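Long-range contact in CAG pathogenicity island protein 13 (Helicobacter pylori, PDB 2G3V), which is of unknown function but is encoded in the cag pathogenicity island, which specifies a type IV secretion system: residues Gly120-Phe125 with Gln142-Tyr146. Sequence-based numbering, arbitrary orientation.
Sequences GIFLPF and QIELY
Phe-125 drives the rim of its ring into the face of Tyr-146 in a T-shaped pair, the planes at 85° and the centroids 4.8 Å apart. CE2 of Phe-125 is the atom that lands there, over the middle of the tyrosine ring and 3.6 Å from CD2 of Tyr-146. Tyrosine suits this place because it offers an apolar face to the phenylalanine and still carries a polar end: its OH donates a 2.6 Å hydrogen bond to O of Ile-121, tilted 23° from the carbonyl plane. Close by, CG2 of Ile-121 lies 4.0 Å from CE1 of Tyr-146. CG of Phe-125 stands anti to its own carbonyl carbon (chi1 -68°), which sends the flat, apolar ring across to the helix, where CE1 of Phe-125 meets CG1 of Ile-143 at 3.7 Å; a branched apolar residue suits that buried edge. Gln-142, extended beyond CG, slides past the ring in the opposite direction and sets OE1 over one face, toward the rim, and 3.5 Å from CB of Pro-124; this buried oxygen has no hydrogen-bonding partner in the model. Farther out, Leu-92 packs on Phe-125 and Val-88 on Ile-143, both from helix 82-105, while Tyr-89 hydrogen-bonds O of Phe-125. The contact is thus an edge-to-face aromatic pair joining the loop before helix 128-133 to helix 136-149 in this all-helical protein.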
loop_
_atom_site.group_PDB
_atom_site.type_symbol
_atom_site.label_atom_id
_atom_site.label_comp_id
_atom_site.label_asym_id
_atom_site.label_seq_id
_atom_site.Cartn_x
_atom_site.Cartn_y
_atom_site.Cartn_z
ATOM N N GLY A 120 0.405 -0.858 4.734
ATOM C CA GLY A 120 0.784 0.449 5.247
ATOM C C GLY A 120 1.287 1.444 4.207
ATOM O O GLY A 120 1.367 2.648 4.461
ATOM N N ILE A 121 1.628 0.957 3.026
ATOM C CA ILE A 121 2.088 1.848 1.981
ATOM C C ILE A 121 0.925 2.598 1.351
ATOM O O ILE A 121 1.069 3.742 0.933
ATOM C CB ILE A 121 2.819 1.061 0.888
ATOM C CG1 ILE A 121 4.124 0.516 1.459
ATOM C CG2 ILE A 121 3.062 1.941 -0.341
ATOM C CD1 ILE A 121 4.869 -0.372 0.501
ATOM N N PHE A 122 -0.239 1.961 1.318
ATOM C CA PHE A 122 -1.400 2.548 0.668
ATOM C C PHE A 122 -2.432 3.218 1.561
ATOM O O PHE A 122 -3.142 4.112 1.106
ATOM C CB PHE A 122 -2.067 1.475 -0.195
ATOM C CG PHE A 122 -1.092 0.681 -1.025
ATOM C CD1 PHE A 122 -0.504 1.235 -2.154
ATOM C CD2 PHE A 122 -0.687 -0.591 -0.617
ATOM C CE1 PHE A 122 0.482 0.543 -2.864
ATOM C CE2 PHE A 122 0.303 -1.296 -1.322
ATOM C CZ PHE A 122 0.888 -0.724 -2.442
ATOM N N LEU A 123 -2.511 2.795 2.819
ATOM C CA LEU A 123 -3.483 3.344 3.772
ATOM C C LEU A 123 -3.561 4.877 3.932
ATOM O O LEU A 123 -4.649 5.431 4.035
ATOM C CB LEU A 123 -3.276 2.686 5.145
ATOM C CG LEU A 123 -4.095 1.422 5.470
ATOM C CD1 LEU A 123 -4.505 0.712 4.214
ATOM C CD2 LEU A 123 -3.281 0.490 6.374
ATOM N N PRO A 124 -2.414 5.577 3.950
ATOM C CA PRO A 124 -2.367 7.047 4.095
ATOM C C PRO A 124 -3.111 7.827 3.001
ATOM O O PRO A 124 -3.423 9.005 3.160
ATOM C CB PRO A 124 -0.868 7.350 4.064
ATOM C CG PRO A 124 -0.277 6.131 4.656
ATOM C CD PRO A 124 -1.052 5.018 3.987
ATOM N N PHE A 125 -3.372 7.161 1.884
ATOM C CA PHE A 125 -4.071 7.782 0.771
ATOM C C PHE A 125 -5.411 7.107 0.527
ATOM O O PHE A 125 -6.086 7.411 -0.445
ATOM C CB PHE A 125 -3.228 7.687 -0.507
ATOM C CG PHE A 125 -1.979 8.524 -0.483
ATOM C CD1 PHE A 125 -2.050 9.915 -0.561
ATOM C CD2 PHE A 125 -0.729 7.920 -0.361
ATOM C CE1 PHE A 125 -0.889 10.700 -0.512
ATOM C CE2 PHE A 125 0.446 8.688 -0.313
ATOM C CZ PHE A 125 0.368 10.084 -0.386
ATOM N N GLN A 142 4.121 14.247 2.089
ATOM C CA GLN A 142 3.901 12.826 1.936
ATOM C C GLN A 142 3.757 12.559 0.451
ATOM O O GLN A 142 4.326 11.604 -0.074
ATOM C CB GLN A 142 2.635 12.395 2.685
ATOM C CG GLN A 142 2.513 10.878 2.876
ATOM C CD GLN A 142 1.300 10.476 3.692
ATOM O OE1 GLN A 142 0.160 10.646 3.255
ATOM N NE2 GLN A 142 1.537 9.935 4.888
ATOM N N ILE A 143 3.011 13.423 -0.231
ATOM C CA ILE A 143 2.786 13.281 -1.670
ATOM C C ILE A 143 4.117 13.440 -2.411
ATOM O O ILE A 143 4.425 12.685 -3.322
ATOM C CB ILE A 143 1.762 14.335 -2.163
ATOM C CG1 ILE A 143 0.385 14.035 -1.564
ATOM C CG2 ILE A 143 1.717 14.369 -3.677
ATOM C CD1 ILE A 143 -0.694 15.032 -1.960
ATOM N N GLU A 144 4.907 14.423 -2.005
ATOM C CA GLU A 144 6.206 14.658 -2.626
ATOM C C GLU A 144 7.113 13.438 -2.427
ATOM O O GLU A 144 7.708 12.922 -3.377
ATOM C CB GLU A 144 6.861 15.893 -2.004
ATOM C CG GLU A 144 7.863 16.587 -2.928
ATOM C CD GLU A 144 7.214 17.072 -4.229
ATOM O OE1 GLU A 144 6.281 17.911 -4.163
ATOM O OE2 GLU A 144 7.630 16.611 -5.316
ATOM N N LEU A 145 7.201 12.978 -1.181
ATOM C CA LEU A 145 8.013 11.818 -0.835
ATOM C C LEU A 145 7.634 10.614 -1.690
ATOM O O LEU A 145 8.487 10.011 -2.332
ATOM C CB LEU A 145 7.839 11.484 0.654
ATOM C CG LEU A 145 8.794 10.438 1.248
ATOM C CD1 LEU A 145 10.220 10.988 1.309
ATOM C CD2 LEU A 145 8.324 10.067 2.623
ATOM N N TYR A 146 6.348 10.273 -1.700
ATOM C CA TYR A 146 5.879 9.128 -2.478
ATOM C C TYR A 146 6.256 9.277 -3.941
ATOM O O TYR A 146 6.728 8.330 -4.579
ATOM C CB TYR A 146 4.350 8.977 -2.359
ATOM C CG TYR A 146 3.903 8.045 -1.246
ATOM C CD1 TYR A 146 3.365 6.790 -1.533
ATOM C CD2 TYR A 146 4.049 8.410 0.097
ATOM C CE1 TYR A 146 2.981 5.912 -0.506
ATOM C CE2 TYR A 146 3.677 7.552 1.124
ATOM C CZ TYR A 146 3.142 6.305 0.821
ATOM O OH TYR A 146 2.772 5.468 1.842
#